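Local coordinates for sugar ABC transporter, periplasmic sugar-binding protein (Caulobacter crescentus, PDB 4IRX), which binds myo-inositol in the cleft between its two lobes, probably delivering it in the periplasm to an ABC transporter for uptake, at residues V136-P141 with L199-D204; F228-E233 with T246-P251. One frame throughout, in Å; residues are numbered along the deposited sequence.

Interaction 1 (V136-P141 with L199-D204); sequences VITNDP and LCLNDD. With INS (1,2,3,4,5,6-hexahydroxy-cyclohexane), chain C.
Leu201 packs its isobutyl group against the end of strand 132-138, where its two methyls part toward different apolar neighbours. CD1 comes within 4.0 Å of Val136 CG1, which stands anti to its own backbone N (chi1 -179°), while CD2 lies against the CA and CB of Thr138. The CB of Leu201 lies 3.4 Å from Asn139 OD1, and the two side chains cross at about a right angle. The oxygen end of the amide rests on the leucine; the nitrogen end is turned to the inositol. Ahead of this, Ile137 N donates to Leu199 O at 2.9 Å with an N-H...O angle of 173°, and Leu201 N returns a bond to Ile137 O. These alternate bonds, with Val136 beside Leu199 and Ile137 beside Cys200, define two neighbouring parallel strands of the four-stranded sheet in one lobe of a periplasmic binding protein, whose C-terminal ends carry the ligand-binding loops. Helix 144-160 covers the side of the sheet where Leu199 lies, and Cys200 faces helix 203-215. Just past the strands, Asn139 places CG between its backbone N and carbonyl carbon (chi1 63°), and ND2 donates to O5 of the inositol at 2.8 Å, almost straight. The same hydroxyl donates to Asp140 OD2 at 2.6 Å, so O5 is gripped both as acceptor and as donor; that carboxylate oxygen also takes a salt bridge from Arg97 and a hydrogen bond from Gln20, which would probably hold it in place. Asn202 divides its amide between two tasks: OD1 caps the N terminus of helix 203-215 at Met205 N, while ND2 reaches both O4, at 3.0 Å, and O3, at 3.1 Å, of the inositol.

Interaction 2 (F228-E233 with T246-P251); sequences FDAIPE and TVEQNP. With INS (1,2,3,4,5,6-hexahydroxy-cyclohexane), chain C.
This contact belongs to the inositol site at the cleft of the periplasmic binding protein, where the loop after strand 224-226 meets strand 246-248. Phe228 lays one ring face against Val247: CB sits 3.7 Å from the ring centroid and 16° off the normal, a CH-pi contact, with CG1 near CE2 and CZ and CG2 near CD2. The Gln249 amide instead meets the ring edge, its plane 89° from that of the ring, with NE2 3.6 Å from CE1 of Phe228. An alanine in place of Phe228 would probably open a gap over Val247 and beside the Gln249 amide, and leave Arg149 without its cation-pi partner. Next along the chain, the Asp229 carboxylate grips two adjacent hydroxyls, accepting from inositol O2 at OD1 (2.7 Å) and from O3 at OD2 (2.6 Å). Gln249 lies alongside, and its NE2 bonds to Asp229 OD1 at 2.9 Å, on the anti side and 31° out of the carboxylate plane, while also donating to inositol O1. One amide nitrogen thus steadies the aspartate and binds ligand directly, and it does so across the two lobes, for Gln249 follows an edge strand of the seven-stranded sheet whereas Asp229 follows one of the other sheet. Backbone N-H groups tie the loop to the strand: Asp229 N donates to Val247 O at 2.8 Å, and Ala230 N to Thr246 OG1, a hydroxyl also bonded to Asp203. Two waters extend the junction, one joining Asp229 O to Gln249 N, the other donating to Ala230 O and, at 2.8 Å, to Glu248 OE1.

After building most of the seven-stranded sheet, the chain reaches strand 132-138, and interaction 1 closes a loop of 57 intervening residues, a little over half of them helical, when strand 197-200 arrives beside it. Interaction 2 follows in series: 228-233 opens after that loop has shut, and only 12 residues, half of them the rest of helix 232-239, separate it from 246-251. The two loops therefore neither nest nor cross. Their centres lie about 12 Å apart, and Asp203, at the start of helix 203-215, joins them, with probable hydrogen bonds to Thr246 OG1 and Ile231 N. Interaction 1 stays within the lobe of the four-stranded sheet; interaction 2 couples that lobe to the seven-stranded sheet, and both touch the same inositol.

Interaction 1 (V136-P141 with L199-D204)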
loop_
_atom_site.group_PDB
_atom_site.type_symbol
_atom_site.label_atom_id
_atom_site.label_comp_id
_atom_site.label_asym_id
_atom_site.label_seq_id
_atom_site.Cartn_x
_atom_site.Cartn_y
_atom_site.Cartn_z
ATOM N N VAL A 136 -5.857 5.068 -15.052
ATOM C CA VAL A 136 -5.067 4.654 -13.888
ATOM C C VAL A 136 -5.250 5.680 -12.776
ATOM O O VAL A 136 -5.049 6.877 -12.988
ATOM C CB VAL A 136 -3.557 4.459 -14.255
ATOM C CG1 VAL A 136 -2.740 3.994 -13.013
ATOM C CG2 VAL A 136 -3.432 3.487 -15.413
ATOM N N ILE A 137 -5.730 5.220 -11.618
ATOM C CA ILE A 137 -5.919 6.073 -10.441
ATOM C C ILE A 137 -4.903 5.634 -9.379
ATOM O O ILE A 137 -4.942 4.507 -8.887
ATOM C CB ILE A 137 -7.346 5.938 -9.850
ATOM C CG1 ILE A 137 -8.406 6.208 -10.929
ATOM C CG2 ILE A 137 -7.500 6.845 -8.633
ATOM C CD1 ILE A 137 -8.463 7.633 -11.414
ATOM N N THR A 138 -3.960 6.515 -9.053
ATOM C CA THR A 138 -2.809 6.127 -8.233
ATOM C C THR A 138 -2.992 6.423 -6.747
ATOM O O THR A 138 -3.767 7.310 -6.360
ATOM C CB THR A 138 -1.493 6.791 -8.704
ATOM O OG1 THR A 138 -1.509 8.190 -8.353
ATOM C CG2 THR A 138 -1.316 6.640 -10.210
ATOM N N ASN A 139 -2.305 5.639 -5.920
ATOM C CA ASN A 139 -2.262 5.855 -4.476
ATOM C C ASN A 139 -1.159 6.851 -4.076
ATOM O O ASN A 139 -0.350 7.241 -4.918
ATOM C CB ASN A 139 -2.015 4.512 -3.780
ATOM C CG ASN A 139 -0.676 3.891 -4.154
ATOM O OD1 ASN A 139 -0.383 3.702 -5.338
ATOM N ND2 ASN A 139 0.143 3.543 -3.140
ATOM N N ASP A 140 -1.146 7.219 -2.789
ATOM C CA ASP A 140 -0.057 7.985 -2.119
ATOM C C ASP A 140 1.168 8.332 -2.997
ATOM O O ASP A 140 2.123 7.553 -3.064
ATOM C CB ASP A 140 0.479 7.197 -0.894
ATOM C CG ASP A 140 -0.472 7.159 0.282
ATOM O OD1 ASP A 140 -1.176 8.162 0.593
ATOM O OD2 ASP A 140 -0.502 6.115 0.967
ATOM N N PRO A 141 1.139 9.485 -3.697
ATOM C CA PRO A 141 2.141 9.687 -4.754
ATOM C C PRO A 141 3.609 9.688 -4.345
ATOM O O PRO A 141 4.438 9.342 -5.185
ATOM C CB PRO A 141 1.780 11.068 -5.321
ATOM C CG PRO A 141 0.319 11.180 -5.077
ATOM C CD PRO A 141 0.031 10.457 -3.779
ATOM N N LEU A 199 -7.985 1.023 -13.461
ATOM C CA LEU A 199 -7.034 0.380 -12.558
ATOM C C LEU A 199 -6.782 1.301 -11.378
ATOM O O LEU A 199 -6.240 2.400 -11.542
ATOM C CB LEU A 199 -5.703 0.100 -13.281
ATOM C CG LEU A 199 -5.665 -0.897 -14.439
ATOM C CD1 LEU A 199 -4.243 -1.124 -14.928
ATOM C CD2 LEU A 199 -6.272 -2.238 -14.021
ATOM N N CYS A 200 -7.211 0.872 -10.195
ATOM C CA CYS A 200 -7.084 1.680 -8.993
ATOM C C CYS A 200 -6.054 1.045 -8.087
ATOM O O CYS A 200 -6.126 -0.154 -7.799
ATOM C CB CYS A 200 -8.419 1.745 -8.264
ATOM S SG CYS A 200 -9.706 2.521 -9.224
ATOM N N LEU A 201 -5.106 1.856 -7.627
ATOM C CA LEU A 201 -3.961 1.309 -6.921
ATOM C C LEU A 201 -4.184 1.109 -5.411
ATOM O O LEU A 201 -3.253 0.796 -4.661
ATOM C CB LEU A 201 -2.692 2.107 -7.246
ATOM C CG LEU A 201 -1.993 1.701 -8.555
ATOM C CD1 LEU A 201 -2.885 1.607 -9.778
ATOM C CD2 LEU A 201 -0.858 2.658 -8.815
ATOM N N ASN A 202 -5.428 1.266 -4.956
ATOM C CA ASN A 202 -5.863 0.623 -3.722
ATOM C C ASN A 202 -7.365 0.381 -3.751
ATOM O O ASN A 202 -8.076 0.935 -4.592
ATOM C CB ASN A 202 -5.365 1.317 -2.421
ATOM C CG ASN A 202 -6.187 2.516 -2.003
ATOM O OD1 ASN A 202 -7.151 2.897 -2.660
ATOM N ND2 ASN A 202 -5.812 3.122 -0.893
ATOM N N ASP A 203 -7.834 -0.463 -2.847
ATOM C CA ASP A 203 -9.243 -0.875 -2.848
ATOM C C ASP A 203 -10.161 0.226 -2.339
ATOM O O ASP A 203 -11.279 0.339 -2.797
ATOM C CB ASP A 203 -9.466 -2.112 -1.975
ATOM C CG ASP A 203 -9.022 -3.400 -2.645
ATOM O OD1 ASP A 203 -8.924 -3.451 -3.905
ATOM O OD2 ASP A 203 -8.801 -4.362 -1.880
ATOM N N ASP A 204 -9.678 1.039 -1.408
ATOM C CA ASP A 204 -10.454 2.176 -0.887
ATOM C C ASP A 204 -10.843 3.118 -2.033
ATOM O O ASP A 204 -12.003 3.520 -2.167
ATOM C CB ASP A 204 -9.612 2.896 0.193
ATOM C CG ASP A 204 -10.440 3.754 1.161
ATOM O OD1 ASP A 204 -11.652 3.505 1.358
ATOM O OD2 ASP A 204 -9.847 4.692 1.751
HETATM C C1 INS C . -0.516 0.312 0.641
HETATM C C2 INS C . -1.971 0.073 0.408
HETATM C C3 INS C . -2.736 1.293 0.851
HETATM C C4 INS C . -2.311 2.487 0.059
HETATM C C5 INS C . -0.878 2.779 0.304
HETATM C C6 INS C . -0.022 1.579 -0.029
HETATM O O1 INS C . 0.233 -0.796 0.208
HETATM O O2 INS C . -2.190 -0.207 -0.942
HETATM O O3 INS C . -4.122 1.081 0.734
HETATM O O4 INS C . -3.101 3.592 0.365
HETATM O O5 INS C . -0.503 3.895 -0.439
HETATM O O6 INS C . 1.342 1.845 0.169
#

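Interaction 2 (F228-E233 with T246-P251)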
loop_
_atom_site.group_PDB
_atom_site.type_symbol
_atom_site.label_atom_id
_atom_site.label_comp_id
_atom_site.label_asym_id
_atom_site.label_seq_id
_atom_site.Cartn_x
_atom_site.Cartn_y
_atom_site.Cartn_z
ATOM N N PHE A 228 -6.469 -2.987 -5.470
ATOM C CA PHE A 228 -5.242 -3.499 -4.870
ATOM C C PHE A 228 -5.474 -3.443 -3.375
ATOM O O PHE A 228 -5.889 -2.408 -2.857
ATOM C CB PHE A 228 -4.062 -2.589 -5.275
ATOM C CG PHE A 228 -2.695 -3.260 -5.198
ATOM C CD1 PHE A 228 -2.105 -3.535 -3.968
ATOM C CD2 PHE A 228 -2.005 -3.595 -6.364
ATOM C CE1 PHE A 228 -0.828 -4.162 -3.892
ATOM C CE2 PHE A 228 -0.738 -4.203 -6.317
ATOM C CZ PHE A 228 -0.139 -4.493 -5.071
ATOM N N ASP A 229 -5.217 -4.551 -2.682
ATOM C CA ASP A 229 -5.189 -4.700 -1.188
ATOM C C ASP A 229 -5.992 -5.901 -0.706
ATOM O O ASP A 229 -5.728 -6.418 0.366
ATOM C CB ASP A 229 -5.672 -3.489 -0.343
ATOM C CG ASP A 229 -4.732 -2.310 -0.406
ATOM O OD1 ASP A 229 -3.576 -2.491 -0.837
ATOM O OD2 ASP A 229 -5.158 -1.194 -0.045
ATOM N N ALA A 230 -6.988 -6.317 -1.480
ATOM C CA ALA A 230 -7.892 -7.402 -1.070
ATOM C C ALA A 230 -8.553 -7.143 0.287
ATOM O O ALA A 230 -8.636 -8.036 1.136
ATOM C CB ALA A 230 -7.168 -8.766 -1.091
ATOM N N ILE A 231 -9.027 -5.924 0.498
ATOM C CA ILE A 231 -9.765 -5.659 1.726
ATOM C C ILE A 231 -11.139 -6.330 1.607
ATOM O O ILE A 231 -11.619 -6.558 0.500
ATOM C CB ILE A 231 -9.905 -4.139 2.046
ATOM C CG1 ILE A 231 -10.843 -3.451 1.066
ATOM C CG2 ILE A 231 -8.517 -3.460 2.059
ATOM C CD1 ILE A 231 -11.014 -1.921 1.339
ATOM N N PRO A 232 -11.746 -6.695 2.745
ATOM C CA PRO A 232 -13.005 -7.458 2.678
ATOM C C PRO A 232 -14.118 -6.794 1.878
ATOM O O PRO A 232 -14.886 -7.496 1.226
ATOM C CB PRO A 232 -13.403 -7.597 4.149
ATOM C CG PRO A 232 -12.091 -7.501 4.889
ATOM C CD PRO A 232 -11.237 -6.565 4.121
ATOM N N GLU A 233 -14.202 -5.472 1.916
ATOM C CA GLU A 233 -15.223 -4.746 1.167
ATOM C C GLU A 233 -15.060 -4.988 -0.327
ATOM O O GLU A 233 -16.040 -5.171 -1.055
ATOM C CB GLU A 233 -15.137 -3.247 1.502
ATOM C CG GLU A 233 -16.311 -2.386 1.087
ATOM C CD GLU A 233 -16.139 -0.943 1.566
ATOM O OE1 GLU A 233 -15.083 -0.632 2.170
ATOM O OE2 GLU A 233 -17.052 -0.134 1.328
ATOM N N THR A 246 -8.744 -7.797 -7.512
ATOM C CA THR A 246 -7.921 -6.985 -6.632
ATOM C C THR A 246 -6.594 -7.725 -6.490
ATOM O O THR A 246 -6.343 -8.693 -7.219
ATOM C CB THR A 246 -8.619 -6.683 -5.257
ATOM O OG1 THR A 246 -7.773 -5.844 -4.451
ATOM C CG2 THR A 246 -8.943 -7.983 -4.503
ATOM N N VAL A 247 -5.722 -7.237 -5.624
ATOM C CA VAL A 247 -4.406 -7.851 -5.479
ATOM C C VAL A 247 -4.136 -8.086 -4.008
ATOM O O VAL A 247 -4.229 -7.152 -3.208
ATOM C CB VAL A 247 -3.276 -6.974 -6.090
ATOM C CG1 VAL A 247 -1.926 -7.673 -5.934
ATOM C CG2 VAL A 247 -3.533 -6.682 -7.552
ATOM N N GLU A 248 -3.793 -9.319 -3.656
ATOM C CA GLU A 248 -3.376 -9.673 -2.308
ATOM C C GLU A 248 -1.902 -9.391 -2.108
ATOM O O GLU A 248 -1.058 -9.829 -2.909
ATOM C CB GLU A 248 -3.628 -11.166 -2.067
ATOM C CG GLU A 248 -3.055 -11.678 -0.741
ATOM C CD GLU A 248 -3.744 -11.114 0.472
ATOM O OE1 GLU A 248 -4.991 -11.027 0.458
ATOM O OE2 GLU A 248 -3.059 -10.740 1.450
ATOM N N GLN A 249 -1.581 -8.646 -1.054
ATOM C CA GLN A 249 -0.194 -8.324 -0.731
ATOM C C GLN A 249 0.223 -8.693 0.691
ATOM O O GLN A 249 1.327 -8.327 1.149
ATOM C CB GLN A 249 0.108 -6.851 -0.986
ATOM C CG GLN A 249 -0.722 -5.852 -0.200
ATOM C CD GLN A 249 -0.062 -4.496 -0.155
ATOM O OE1 GLN A 249 1.165 -4.385 -0.010
ATOM N NE2 GLN A 249 -0.870 -3.436 -0.346
ATOM N N ASN A 250 -0.627 -9.439 1.388
ATOM C CA ASN A 250 -0.275 -9.983 2.714
ATOM C C ASN A 250 0.267 -8.974 3.728
ATOM O O ASN A 250 1.361 -9.140 4.273
ATOM C CB ASN A 250 0.723 -11.145 2.559
ATOM C CG ASN A 250 0.047 -12.444 2.144
ATOM O OD1 ASN A 250 -0.607 -13.100 2.961
ATOM N ND2 ASN A 250 0.188 -12.809 0.881
ATOM N N PRO A 251 -0.507 -7.927 4.029
ATOM C CA PRO A 251 -0.057 -6.904 4.973
ATOM C C PRO A 251 0.149 -7.454 6.376
ATOM O O PRO A 251 1.045 -6.946 7.047
ATOM C CB PRO A 251 -1.183 -5.861 4.932
ATOM C CG PRO A 251 -2.388 -6.610 4.418
ATOM C CD PRO A 251 -1.827 -7.619 3.451
HETATM C C1 INS C . -0.516 0.312 0.641
HETATM C C2 INS C . -1.971 0.073 0.408
HETATM C C3 INS C . -2.736 1.293 0.851
HETATM C C4 INS C . -2.311 2.487 0.059
HETATM C C5 INS C . -0.878 2.779 0.304
HETATM C C6 INS C . -0.022 1.579 -0.029
HETATM O O1 INS C . 0.233 -0.796 0.208
HETATM O O2 INS C . -2.190 -0.207 -0.942
HETATM O O3 INS C . -4.122 1.081 0.734
HETATM O O4 INS C . -3.101 3.592 0.365
HETATM O O5 INS C . -0.503 3.895 -0.439
HETATM O O6 INS C . 1.342 1.845 0.169
HETATM O O HOH W 1 -3.563 -7.756 0.807
HETATM O O HOH W 2 -6.946 -9.963 2.094
#